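Local coordinates for protein putative neuraminyllactose-binding hemagglutinin homolog (Helicobacter pylori, PDB 3BGH) that probably acts as a flagellar-sheath adhesin, an outer-membrane lipoprotein named for binding sialylated lactose, although its molecular function is not established, at residues A[36-41]-A[94-99]; A[43-48]-A[101-106]; A[108-113]-A[124-129]; A[153-158]-A[191-196]; A[157-162]-A[184-189]. All blocks are in the same frame, centred on the assembly; numbering follows the deposited sequence.

In the fold
Strand 38-48 enters first, and its two halves meet strand 98-114 in contact 1 and contact 2, each closing a loop of 52 residues that holds helix 54-73, strand 78-82 and all or most of helix 90-95. The segments of these two contacts alternate along the chain, so they cross, with centres about 21 Å apart. Strand 98-114 then turns back into strand 123-137, and contact 3 closes this hairpin; V106 of contact 2 packs on S129 of contact 3. Strand 144-161 adds the next sheet position and carries contacts 4 and 5 against helix 186-208. Contact 5 falls within the span of contact 4, shares A157 and V158 with it, and bridges the unmodelled residues 163-181.

Contact 1 (A[36-41]-A[94-99]); sequences SHLVVL and EKALLV
Two backbone hydrogen bonds join residues 36-41 to residues 94-99 at the start of strands 38-48 and 98-114. The N-H of L97 runs to L38 O (2.7 Å), arriving nearly along the C=O axis, and A96 CA adds a CA-H...O contact to the same oxygen at 3.4 Å. In the next position V40 N gives its hydrogen to L98 O at 2.8 Å, in the carbonyl plane. V39 CA makes a CA-H...O contact of 3.5 Å with L98 O. V40 also bonds to L100 through the backbone, while V39 turns its polar groups the other way, to S78 and S80. H37 pairs likewise with S78 and L41 with S80, and H37 N bonds to N35 OD1. The strands thus form a parallel pair inside a mixed sheet, strand 38-48 being flanked by 78-82 and 98-114, and helix 90-95 hands over to the pair through A96 and L97. V40 and V99 lie side by side with V40 CG1 3.9 Å from V99 CG1, both placed anti to their backbone N. The chain of K95, bent at chi3 and chi4, crosses L38 at about a right angle and brings NZ to 4.1 Å from L38 CD2.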
# COMPACT_ATOMS: atom_id res chain seq x y z
N SER A 36 6.26 9.01 -35.36
CA SER A 36 7.17 7.98 -35.87
C SER A 36 7.84 7.09 -34.81
O SER A 36 8.45 6.07 -35.15
CB SER A 36 8.22 8.58 -36.84
OG SER A 36 7.64 9.53 -37.74
N HIS A 37 7.72 7.46 -33.54
CA HIS A 37 8.26 6.63 -32.46
C HIS A 37 7.31 5.47 -32.09
O HIS A 37 6.09 5.67 -32.05
CB HIS A 37 8.53 7.50 -31.25
CG HIS A 37 9.39 8.69 -31.55
ND1 HIS A 37 8.88 9.97 -31.61
CD2 HIS A 37 10.71 8.79 -31.81
CE1 HIS A 37 9.87 10.81 -31.87
NE2 HIS A 37 10.98 10.12 -32.00
N LEU A 38 7.87 4.28 -31.86
CA LEU A 38 7.09 3.11 -31.38
C LEU A 38 7.33 2.83 -29.87
O LEU A 38 8.49 2.70 -29.45
CB LEU A 38 7.45 1.85 -32.18
CG LEU A 38 7.04 0.49 -31.59
CD1 LEU A 38 5.54 0.24 -31.63
CD2 LEU A 38 7.75 -0.68 -32.25
N VAL A 39 6.26 2.72 -29.07
CA VAL A 39 6.40 2.30 -27.65
C VAL A 39 5.75 0.94 -27.37
O VAL A 39 4.64 0.68 -27.81
CB VAL A 39 5.87 3.35 -26.62
CG1 VAL A 39 6.21 4.77 -27.05
CG2 VAL A 39 4.40 3.22 -26.42
N VAL A 40 6.45 0.09 -26.64
CA VAL A 40 5.90 -1.18 -26.21
C VAL A 40 5.16 -1.00 -24.88
O VAL A 40 5.70 -0.47 -23.92
CB VAL A 40 7.01 -2.22 -26.04
CG1 VAL A 40 6.44 -3.53 -25.55
CG2 VAL A 40 7.70 -2.45 -27.33
N LEU A 41 3.90 -1.45 -24.84
CA LEU A 41 3.10 -1.35 -23.63
C LEU A 41 2.82 -2.74 -23.12
O LEU A 41 2.26 -3.55 -23.84
CB LEU A 41 1.80 -0.63 -23.94
CG LEU A 41 1.15 0.06 -22.76
CD1 LEU A 41 1.99 1.27 -22.43
CD2 LEU A 41 -0.28 0.47 -23.09
N GLU A 94 14.33 -4.18 -31.43
CA GLU A 94 15.28 -3.40 -32.24
C GLU A 94 14.75 -2.03 -32.66
O GLU A 94 15.52 -1.08 -32.84
CB GLU A 94 15.76 -4.19 -33.48
CG GLU A 94 16.72 -5.36 -33.16
CD GLU A 94 18.22 -4.96 -33.09
OE1 GLU A 94 18.60 -3.83 -33.54
OE2 GLU A 94 19.01 -5.79 -32.57
N LYS A 95 13.43 -1.93 -32.79
CA LYS A 95 12.79 -0.73 -33.34
C LYS A 95 12.18 0.24 -32.29
O LYS A 95 12.10 1.44 -32.54
CB LYS A 95 11.76 -1.14 -34.40
CG LYS A 95 11.58 -0.12 -35.53
CD LYS A 95 10.86 -0.73 -36.74
CE LYS A 95 9.38 -1.04 -36.46
NZ LYS A 95 8.64 0.22 -36.11
N ALA A 96 11.75 -0.29 -31.14
CA ALA A 96 10.98 0.49 -30.15
C ALA A 96 11.80 1.59 -29.52
O ALA A 96 13.01 1.45 -29.36
CB ALA A 96 10.44 -0.43 -29.09
N LEU A 97 11.16 2.71 -29.19
CA LEU A 97 11.80 3.73 -28.39
C LEU A 97 11.90 3.31 -26.92
O LEU A 97 12.92 3.50 -26.29
CB LEU A 97 11.01 5.04 -28.47
CG LEU A 97 11.52 6.13 -27.51
CD1 LEU A 97 12.87 6.65 -27.99
CD2 LEU A 97 10.50 7.26 -27.30
N LEU A 98 10.84 2.69 -26.42
CA LEU A 98 10.57 2.63 -25.01
C LEU A 98 9.70 1.42 -24.76
O LEU A 98 8.89 1.04 -25.62
CB LEU A 98 9.80 3.91 -24.65
CG LEU A 98 9.31 4.32 -23.29
CD1 LEU A 98 10.25 3.91 -22.18
CD2 LEU A 98 9.16 5.83 -23.27
N VAL A 99 9.89 0.79 -23.60
CA VAL A 99 8.95 -0.20 -23.08
C VAL A 99 8.40 0.36 -21.79
O VAL A 99 9.16 0.67 -20.89
CB VAL A 99 9.62 -1.52 -22.76
CG1 VAL A 99 8.56 -2.55 -22.37
CG2 VAL A 99 10.41 -2.00 -23.94

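Contact 2 (A[43-48]-A[101-106]); sequences EPKIEI and RMDGNV
Parallel pairing, near the middle of the sheet, joins residues 43-48 to 101-106. The axes of 45-48 and 101-106 lie 4.3 Å apart at an angle of 15°. Four backbone bonds lace them together: K45 N gives to M102 O (2.9 Å), K45 O takes G104 N (3.1 Å), E47 N gives to G104 O (3.0 Å) from above the carbonyl plane, and E47 O takes V106 N (3.0 Å). P44, M102, I46, V106 and I48 make up the apolar side, where P44 CB meets M102 CB at 4.1 Å and the I48 and V106 side chains cross obliquely, CG2 of I48 against CG1 of V106; M102 reaches L64 of helix 54-73 and I205 of helix 186-208. K45, D103, E47 and N105 point to the other side. K45 NZ forms a salt bridge with D84, whereas E47 OE1 bonds to K50 N and N105 OD1 to S129 OG, both of the second subunit. The result is a parallel pair under helices, as in alpha/beta sheets.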
# COMPACT_ATOMS: atom_id res chain seq x y z
N GLU A 43 1.03 -5.36 -20.24
CA GLU A 43 -0.22 -5.37 -19.50
C GLU A 43 0.13 -5.09 -18.03
O GLU A 43 1.01 -5.76 -17.50
CB GLU A 43 -0.95 -6.73 -19.65
CG GLU A 43 -2.44 -6.77 -19.15
CD GLU A 43 -3.17 -8.11 -19.45
OE1 GLU A 43 -2.66 -9.20 -19.06
OE2 GLU A 43 -4.28 -8.06 -20.05
N PRO A 44 -0.55 -4.11 -17.39
CA PRO A 44 -0.20 -3.69 -16.03
C PRO A 44 -0.47 -4.82 -15.05
O PRO A 44 -1.48 -5.51 -15.17
CB PRO A 44 -1.18 -2.53 -15.76
CG PRO A 44 -1.61 -2.06 -17.06
CD PRO A 44 -1.69 -3.34 -17.89
N LYS A 45 0.45 -5.01 -14.12
CA LYS A 45 0.30 -5.96 -13.01
C LYS A 45 -0.06 -5.22 -11.72
O LYS A 45 0.82 -4.62 -11.10
CB LYS A 45 1.62 -6.69 -12.80
CG LYS A 45 1.69 -8.04 -13.44
CD LYS A 45 2.00 -7.98 -14.94
CE LYS A 45 1.88 -9.39 -15.59
NZ LYS A 45 1.55 -9.27 -17.05
N ILE A 46 -1.34 -5.21 -11.35
CA ILE A 46 -1.81 -4.54 -10.14
C ILE A 46 -2.44 -5.54 -9.17
O ILE A 46 -3.53 -6.02 -9.41
CB ILE A 46 -2.87 -3.42 -10.42
CG1 ILE A 46 -2.55 -2.56 -11.67
CG2 ILE A 46 -3.13 -2.56 -9.19
CD1 ILE A 46 -1.34 -1.67 -11.57
N GLU A 47 -1.73 -5.87 -8.10
CA GLU A 47 -2.23 -6.74 -7.04
C GLU A 47 -3.32 -6.04 -6.22
O GLU A 47 -3.41 -4.82 -6.22
CB GLU A 47 -1.08 -7.15 -6.14
CG GLU A 47 0.02 -7.92 -6.85
CD GLU A 47 1.03 -8.51 -5.88
OE1 GLU A 47 0.59 -9.29 -4.99
OE2 GLU A 47 2.25 -8.20 -6.02
N ILE A 48 -4.15 -6.80 -5.53
CA ILE A 48 -5.28 -6.24 -4.78
C ILE A 48 -5.32 -7.00 -3.48
O ILE A 48 -4.72 -8.06 -3.40
CB ILE A 48 -6.63 -6.41 -5.51
CG1 ILE A 48 -6.78 -7.85 -6.05
CG2 ILE A 48 -6.79 -5.39 -6.64
CD1 ILE A 48 -8.17 -8.26 -6.16
N ARG A 101 5.88 -0.27 -18.52
CA ARG A 101 5.72 -1.48 -17.72
C ARG A 101 5.32 -1.08 -16.27
O ARG A 101 6.14 -0.59 -15.49
CB ARG A 101 7.05 -2.27 -17.79
CG ARG A 101 7.28 -3.26 -16.72
CD ARG A 101 8.22 -4.36 -17.19
NE ARG A 101 7.77 -5.64 -16.62
CZ ARG A 101 8.51 -6.74 -16.56
NH1 ARG A 101 9.77 -6.75 -17.00
NH2 ARG A 101 8.00 -7.85 -16.04
N MET A 102 4.04 -1.27 -15.96
CA MET A 102 3.40 -0.80 -14.75
C MET A 102 3.16 -1.93 -13.73
O MET A 102 2.52 -2.93 -14.05
CB MET A 102 2.06 -0.12 -15.09
CG MET A 102 1.59 0.87 -14.03
SD MET A 102 -0.09 1.50 -14.33
CE MET A 102 0.02 1.76 -16.15
N ASP A 103 3.69 -1.76 -12.52
CA ASP A 103 3.47 -2.68 -11.43
C ASP A 103 3.06 -1.95 -10.15
O ASP A 103 3.42 -0.80 -9.92
CB ASP A 103 4.71 -3.54 -11.20
CG ASP A 103 5.19 -4.25 -12.49
OD1 ASP A 103 4.95 -5.47 -12.63
OD2 ASP A 103 5.80 -3.59 -13.37
N GLY A 104 2.32 -2.65 -9.29
CA GLY A 104 1.86 -2.08 -8.03
C GLY A 104 0.75 -2.83 -7.33
O GLY A 104 0.56 -4.04 -7.53
N ASN A 105 0.02 -2.12 -6.48
CA ASN A 105 -1.06 -2.71 -5.72
C ASN A 105 -1.95 -1.67 -5.19
O ASN A 105 -1.55 -0.51 -4.99
CB ASN A 105 -0.54 -3.56 -4.52
CG ASN A 105 -0.15 -2.70 -3.34
OD1 ASN A 105 0.95 -2.11 -3.33
ND2 ASN A 105 -1.05 -2.58 -2.37
N VAL A 106 -3.18 -2.09 -4.93
CA VAL A 106 -4.15 -1.26 -4.25
C VAL A 106 -4.89 -2.13 -3.25
O VAL A 106 -5.26 -3.26 -3.55
CB VAL A 106 -5.09 -0.47 -5.21
CG1 VAL A 106 -5.90 -1.38 -6.07
CG2 VAL A 106 -6.03 0.45 -4.42

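Contact 3 (A[108-113]-A[124-129]); sequences ILEDIV and VIDMSS
A G1 beta bulge interrupts the antiparallel hairpin of strands 98-114 and 123-137, with D111 and I112 both set against I125. D111 has the positive phi of such a bulge (66°), and the register moves by one residue between L109 and I112. The tight part lies beside the bulge. L109 and M127 form a hydrogen-bonded pair, and I112 and I125 another, in which I125 N reaches I112 O at only 2.6 Å. On the face bearing L109, I112, I125 and M127, I112 CB rests on I125 CG1 at 3.8 Å, and I112 CD1 meets M127 CE; L109 and M127 continue onto Y131 of the second subunit. V113 CG2 and V124 CG2 pack at 3.7 Å on the face of I108 and S128. Looser are the partly exposed E110 and D111, whose side chains lead away. E110 runs side by side with the buried D126, their carboxylate planes 12° apart and E110 OE2 4.3 Å from D126 OD2, a closeness of like charges that may raise the proton affinity of one of them. D126 OD2 is also hydrogen-bonded to H186 ND1, which would help to steady the charge. The other oxygen grips the bulge closely: D126 OD1 accepts the N-H of D111 at 3.0 Å, met nearly along its C-O axis, while E110 CA closes on the same oxygen at 2.9 Å.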
# COMPACT_ATOMS: atom_id res chain seq x y z
N ILE A 108 -7.84 -2.02 0.09
CA ILE A 108 -8.84 -1.26 0.80
C ILE A 108 -8.95 -1.77 2.27
O ILE A 108 -9.05 -2.97 2.54
CB ILE A 108 -10.16 -1.21 0.01
CG1 ILE A 108 -9.92 -0.30 -1.19
CG2 ILE A 108 -11.32 -0.67 0.85
CD1 ILE A 108 -10.90 -0.37 -2.27
N LEU A 109 -8.82 -0.84 3.20
CA LEU A 109 -9.01 -1.09 4.62
C LEU A 109 -10.41 -0.66 4.99
O LEU A 109 -10.91 0.36 4.53
CB LEU A 109 -8.00 -0.32 5.43
CG LEU A 109 -6.57 -0.85 5.49
CD1 LEU A 109 -5.86 -0.82 4.14
CD2 LEU A 109 -5.83 -0.02 6.48
N GLU A 110 -11.05 -1.46 5.82
CA GLU A 110 -12.45 -1.28 6.16
C GLU A 110 -12.57 -0.86 7.60
O GLU A 110 -11.72 -1.21 8.42
CB GLU A 110 -13.25 -2.57 5.89
CG GLU A 110 -13.37 -2.84 4.39
CD GLU A 110 -14.16 -4.09 4.05
OE1 GLU A 110 -14.39 -4.93 4.94
OE2 GLU A 110 -14.55 -4.23 2.86
N ASP A 111 -13.61 -0.07 7.88
CA ASP A 111 -14.07 0.18 9.25
C ASP A 111 -13.05 0.98 10.07
O ASP A 111 -12.60 0.55 11.14
CB ASP A 111 -14.51 -1.13 9.96
CG ASP A 111 -15.79 -1.74 9.36
OD1 ASP A 111 -16.65 -1.01 8.82
OD2 ASP A 111 -15.95 -2.98 9.42
N ILE A 112 -12.71 2.15 9.56
CA ILE A 112 -11.91 3.11 10.28
C ILE A 112 -12.88 4.21 10.72
O ILE A 112 -13.74 4.64 9.93
CB ILE A 112 -10.80 3.71 9.37
CG1 ILE A 112 -10.00 2.61 8.69
CG2 ILE A 112 -9.87 4.57 10.15
CD1 ILE A 112 -8.74 3.12 8.03
N VAL A 113 -12.75 4.62 11.99
CA VAL A 113 -13.58 5.66 12.61
C VAL A 113 -12.85 7.01 12.66
O VAL A 113 -11.65 7.08 12.91
CB VAL A 113 -14.05 5.21 14.04
CG1 VAL A 113 -14.61 6.37 14.86
CG2 VAL A 113 -15.11 4.09 13.93
N VAL A 124 -17.64 6.50 10.09
CA VAL A 124 -16.85 5.31 9.81
C VAL A 124 -16.58 5.35 8.32
O VAL A 124 -17.44 5.79 7.53
CB VAL A 124 -17.60 4.06 10.22
CG1 VAL A 124 -16.74 2.77 10.06
CG2 VAL A 124 -18.09 4.23 11.67
N ILE A 125 -15.37 4.95 7.91
CA ILE A 125 -14.96 5.03 6.50
C ILE A 125 -14.24 3.77 6.08
O ILE A 125 -13.81 2.98 6.92
CB ILE A 125 -13.98 6.20 6.24
CG1 ILE A 125 -12.59 5.88 6.81
CG2 ILE A 125 -14.50 7.53 6.77
CD1 ILE A 125 -11.55 6.86 6.47
N ASP A 126 -14.13 3.56 4.77
CA ASP A 126 -13.14 2.68 4.20
C ASP A 126 -12.06 3.56 3.57
O ASP A 126 -12.33 4.69 3.18
CB ASP A 126 -13.78 1.77 3.16
CG ASP A 126 -14.60 0.65 3.78
OD1 ASP A 126 -14.50 0.46 5.02
OD2 ASP A 126 -15.36 -0.02 3.03
N MET A 127 -10.83 3.05 3.47
CA MET A 127 -9.71 3.85 3.00
C MET A 127 -8.70 2.97 2.29
O MET A 127 -8.39 1.88 2.77
CB MET A 127 -9.02 4.57 4.18
CG MET A 127 -7.90 5.60 3.77
SD MET A 127 -7.05 6.46 5.17
CE MET A 127 -6.15 5.10 5.80
N SER A 128 -8.15 3.47 1.19
CA SER A 128 -7.17 2.73 0.45
C SER A 128 -5.72 2.92 0.92
O SER A 128 -5.35 3.91 1.58
CB SER A 128 -7.22 3.18 -0.97
OG SER A 128 -6.61 4.46 -1.00
N SER A 129 -4.89 1.98 0.48
CA SER A 129 -3.44 2.14 0.49
C SER A 129 -2.97 1.57 -0.84
O SER A 129 -3.77 1.01 -1.60
CB SER A 129 -2.83 1.38 1.66
OG SER A 129 -2.85 -0.01 1.41

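Contact 4 (A[153-158]-A[191-196]); sequences SKIKAV and RKIMNQ
Apolar contact dominates between one face of strand 144-161, outermost in the sheet, and helix 186-208. I193 is the central piece from the helix. Its CG1 is anti to the carbonyl carbon and extends to CD1, which lies 3.9 Å from A157 CB and 3.8 Å from A157 N, and its CG2 branch meets I155 CG2 at 4.0 Å. I155, just before strand 156-158, points at the helix, its O also lying 3.7 Å from I193 CG1. A mixed contact follows at Q196, which slides past I155 in the opposite direction, so that I155 CG2 sits at nearly equal distances from the amide atoms, 3.5 Å from Q196 NE2 and 3.8 Å from Q196 OE1.

Polar groups play a lesser part, and the two segments share no hydrogen bond. K192 NZ comes to 4.2 Å from V158 O, too far for one, and the K192 chain bends at chi3 on the way. K156 points away from the helix and puts NZ into a salt bridge with E114. I155 N is satisfied by S128 OG, and backbone bonds to D126 and S128 tie the strand to its neighbour 123-137. I193 itself reaches across to I108 and S128. Running roughly antiparallel to the strand, with 152° between the short segments, the helix lies on the sheet as a layer of a two-layer alpha/beta fold.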
# COMPACT_ATOMS: atom_id res chain seq x y z
N SER A 153 -2.82 5.81 -2.08
CA SER A 153 -3.31 5.62 -0.71
C SER A 153 -4.10 6.82 -0.18
O SER A 153 -4.13 7.88 -0.80
CB SER A 153 -2.15 5.30 0.18
OG SER A 153 -1.42 6.48 0.46
N LYS A 154 -4.73 6.65 0.98
CA LYS A 154 -5.56 7.71 1.63
C LYS A 154 -6.82 8.15 0.88
O LYS A 154 -7.43 9.17 1.22
CB LYS A 154 -4.73 8.94 2.05
CG LYS A 154 -3.50 8.62 2.86
CD LYS A 154 -3.79 8.47 4.33
CE LYS A 154 -2.54 8.86 5.19
NZ LYS A 154 -2.82 8.77 6.66
N ILE A 155 -7.24 7.39 -0.12
CA ILE A 155 -8.55 7.60 -0.71
C ILE A 155 -9.71 7.05 0.16
O ILE A 155 -9.75 5.86 0.46
CB ILE A 155 -8.59 7.07 -2.16
CG1 ILE A 155 -7.53 7.84 -3.00
CG2 ILE A 155 -9.95 7.28 -2.73
CD1 ILE A 155 -7.42 7.44 -4.45
N LYS A 156 -10.67 7.91 0.52
CA LYS A 156 -11.69 7.53 1.53
C LYS A 156 -13.15 7.51 1.03
O LYS A 156 -13.58 8.33 0.20
CB LYS A 156 -11.63 8.43 2.79
CG LYS A 156 -10.28 8.97 3.22
CD LYS A 156 -10.36 9.76 4.57
CE LYS A 156 -9.07 10.52 4.90
NZ LYS A 156 -8.76 10.55 6.40
N ALA A 157 -13.92 6.57 1.57
CA ALA A 157 -15.35 6.56 1.39
C ALA A 157 -16.05 6.41 2.74
O ALA A 157 -15.76 5.51 3.51
CB ALA A 157 -15.75 5.45 0.46
N VAL A 158 -16.99 7.29 2.99
CA VAL A 158 -17.78 7.22 4.20
C VAL A 158 -18.82 6.12 4.08
O VAL A 158 -19.55 6.07 3.08
CB VAL A 158 -18.46 8.54 4.47
CG1 VAL A 158 -19.30 8.44 5.72
CG2 VAL A 158 -17.41 9.61 4.61
N ARG A 191 -16.12 0.41 -4.87
CA ARG A 191 -16.39 0.97 -6.17
C ARG A 191 -15.98 2.45 -6.31
O ARG A 191 -15.34 2.83 -7.30
CB ARG A 191 -17.85 0.70 -6.53
CG ARG A 191 -17.97 -0.28 -7.66
CD ARG A 191 -19.06 -1.32 -7.52
NE ARG A 191 -20.38 -0.79 -7.81
CZ ARG A 191 -21.47 -1.54 -8.03
NH1 ARG A 191 -21.41 -2.87 -8.03
NH2 ARG A 191 -22.63 -0.94 -8.26
N LYS A 192 -16.32 3.26 -5.30
CA LYS A 192 -15.98 4.70 -5.24
C LYS A 192 -14.50 4.96 -5.10
O LYS A 192 -13.94 5.79 -5.80
CB LYS A 192 -16.70 5.40 -4.08
CG LYS A 192 -18.20 5.65 -4.32
CD LYS A 192 -18.76 6.64 -3.32
CE LYS A 192 -19.41 5.92 -2.14
NZ LYS A 192 -19.65 6.88 -1.00
N ILE A 193 -13.86 4.22 -4.20
CA ILE A 193 -12.44 4.36 -3.95
C ILE A 193 -11.63 4.00 -5.18
O ILE A 193 -10.72 4.75 -5.57
CB ILE A 193 -12.02 3.54 -2.70
CG1 ILE A 193 -12.50 4.27 -1.43
CG2 ILE A 193 -10.51 3.27 -2.69
CD1 ILE A 193 -12.50 3.44 -0.14
N MET A 194 -11.98 2.87 -5.80
CA MET A 194 -11.33 2.40 -7.02
C MET A 194 -11.52 3.38 -8.19
O MET A 194 -10.58 3.60 -8.94
CB MET A 194 -11.82 0.99 -7.46
CG MET A 194 -11.85 -0.09 -6.39
SD MET A 194 -10.98 -1.54 -6.95
CE MET A 194 -9.36 -0.86 -6.66
N ASN A 195 -12.72 3.92 -8.38
CA ASN A 195 -12.92 4.93 -9.41
C ASN A 195 -12.02 6.12 -9.18
O ASN A 195 -11.47 6.63 -10.14
CB ASN A 195 -14.38 5.43 -9.50
CG ASN A 195 -15.32 4.38 -10.08
OD1 ASN A 195 -14.88 3.43 -10.71
ND2 ASN A 195 -16.60 4.54 -9.82
N GLN A 196 -11.90 6.57 -7.93
CA GLN A 196 -11.05 7.71 -7.63
C GLN A 196 -9.61 7.33 -7.86
O GLN A 196 -8.84 8.14 -8.31
CB GLN A 196 -11.20 8.17 -6.19
CG GLN A 196 -12.38 9.03 -5.86
CD GLN A 196 -12.35 9.48 -4.38
OE1 GLN A 196 -13.21 9.10 -3.58
NE2 GLN A 196 -11.33 10.28 -4.02

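Contact 5 (A[157-162]-A[184-189]); sequences AVIERV and TDHDQA. With SO4 (sulfate ion), chain E.
A classic beta bulge at I159 and E160, both set against V124, marks the end of strand 144-161 where the first turn of helix 186-208 packs against it. T184 links the two by giving its N-H to I159 O at 3.0 Å, a bent bond (139°) whose donor stands above the carbonyl plane. The same residue turns its OG1 back to D185 O in a weak bond. D185 occupies the N-cap position of helix 186-208, and the T184 bond brings that helix start beside the strand, where the helix packs on the outermost strand of the alpha/beta sheet. I159 supplies most of the packing. Its CG1 takes the crowded position between the backbone N and the carbonyl carbon (chi1 49°), and the extended chain brings CD1 to the edge of the H186 ring, 3.7 Å from CE1 and near the ring plane. I159 CG2 branches the other way, to 3.9 Å from A189 CB. That same A189 CB comes within 3.7 Å of A157 CB, two small side chains letting helix and strand draw close. Farther along, R161 holds a sulfate ion, probably from the crystallisation liquor: NH2 meets O4 at 2.7 Å in the guanidinium plane, and NH1 makes a weak bond to O3. R161 NE is salt-bridged to E183, and K123 NZ also binds the ion.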
# COMPACT_ATOMS: atom_id res chain seq x y z
N ALA A 157 -13.92 6.57 1.57
CA ALA A 157 -15.35 6.56 1.39
C ALA A 157 -16.05 6.41 2.74
O ALA A 157 -15.76 5.51 3.51
CB ALA A 157 -15.75 5.45 0.46
N VAL A 158 -16.99 7.29 2.99
CA VAL A 158 -17.78 7.22 4.20
C VAL A 158 -18.82 6.12 4.08
O VAL A 158 -19.55 6.07 3.08
CB VAL A 158 -18.46 8.54 4.47
CG1 VAL A 158 -19.30 8.44 5.72
CG2 VAL A 158 -17.41 9.61 4.61
N ILE A 159 -18.87 5.24 5.07
CA ILE A 159 -19.86 4.18 5.11
C ILE A 159 -20.95 4.44 6.16
O ILE A 159 -22.09 4.01 5.99
CB ILE A 159 -19.25 2.79 5.32
CG1 ILE A 159 -18.26 2.77 6.47
CG2 ILE A 159 -18.57 2.34 4.04
CD1 ILE A 159 -17.60 1.40 6.70
N GLU A 160 -20.59 5.17 7.21
CA GLU A 160 -21.49 5.39 8.32
C GLU A 160 -21.29 6.79 8.92
O GLU A 160 -20.15 7.22 9.16
CB GLU A 160 -21.21 4.29 9.35
CG GLU A 160 -22.22 4.14 10.46
CD GLU A 160 -21.95 2.87 11.27
OE1 GLU A 160 -21.69 1.83 10.63
OE2 GLU A 160 -21.98 2.92 12.52
N ARG A 161 -22.39 7.51 9.13
CA ARG A 161 -22.39 8.76 9.91
C ARG A 161 -23.21 8.59 11.19
O ARG A 161 -24.21 7.90 11.19
CB ARG A 161 -22.96 9.92 9.10
CG ARG A 161 -22.48 9.90 7.68
CD ARG A 161 -23.00 11.03 6.90
NE ARG A 161 -22.02 11.45 5.91
CZ ARG A 161 -21.07 12.36 6.14
NH1 ARG A 161 -20.97 12.95 7.33
NH2 ARG A 161 -20.23 12.69 5.17
N VAL A 162 -22.79 9.23 12.27
CA VAL A 162 -23.53 9.22 13.52
C VAL A 162 -24.39 10.48 13.61
O VAL A 162 -23.87 11.59 13.70
CB VAL A 162 -22.61 9.08 14.76
CG1 VAL A 162 -23.43 9.16 16.05
CG2 VAL A 162 -21.83 7.76 14.69
N THR A 184 -23.57 3.96 3.34
CA THR A 184 -23.59 2.81 2.40
C THR A 184 -23.26 1.38 2.99
O THR A 184 -23.53 1.10 4.17
CB THR A 184 -22.76 3.10 1.07
OG1 THR A 184 -21.35 3.22 1.35
CG2 THR A 184 -23.26 4.37 0.34
N ASP A 185 -22.74 0.49 2.14
CA ASP A 185 -22.02 -0.71 2.59
C ASP A 185 -20.65 -0.79 1.89
O ASP A 185 -20.31 0.07 1.05
CB ASP A 185 -22.84 -1.99 2.38
CG ASP A 185 -22.94 -2.41 0.91
OD1 ASP A 185 -23.36 -3.58 0.67
OD2 ASP A 185 -22.61 -1.59 0.01
N HIS A 186 -19.89 -1.82 2.22
CA HIS A 186 -18.55 -1.98 1.69
C HIS A 186 -18.41 -1.98 0.15
O HIS A 186 -17.63 -1.19 -0.37
CB HIS A 186 -17.86 -3.19 2.33
CG HIS A 186 -17.80 -3.12 3.82
ND1 HIS A 186 -17.44 -1.98 4.50
CD2 HIS A 186 -18.07 -4.05 4.77
CE1 HIS A 186 -17.49 -2.20 5.80
NE2 HIS A 186 -17.86 -3.45 5.99
N ASP A 187 -19.17 -2.81 -0.56
CA ASP A 187 -18.92 -2.96 -2.01
C ASP A 187 -19.14 -1.68 -2.78
O ASP A 187 -18.39 -1.38 -3.72
CB ASP A 187 -19.65 -4.15 -2.63
CG ASP A 187 -18.92 -5.47 -2.36
OD1 ASP A 187 -18.08 -5.91 -3.21
OD2 ASP A 187 -19.16 -6.03 -1.26
N GLN A 188 -20.11 -0.89 -2.34
CA GLN A 188 -20.32 0.45 -2.88
C GLN A 188 -19.12 1.42 -2.60
O GLN A 188 -18.73 2.23 -3.44
CB GLN A 188 -21.69 0.97 -2.40
CG GLN A 188 -22.23 2.22 -3.07
CD GLN A 188 -22.86 2.01 -4.46
OE1 GLN A 188 -23.40 2.95 -5.05
NE2 GLN A 188 -22.76 0.79 -4.99
N ALA A 189 -18.50 1.29 -1.43
CA ALA A 189 -17.39 2.14 -1.05
C ALA A 189 -16.12 1.79 -1.85
O ALA A 189 -15.39 2.67 -2.30
CB ALA A 189 -17.15 2.04 0.45
S SO4 E . -18.72 15.96 6.00
O1 SO4 E . -18.82 17.00 4.97
O2 SO4 E . -17.70 16.30 6.98
O3 SO4 E . -20.01 15.85 6.67
O4 SO4 E . -18.43 14.69 5.36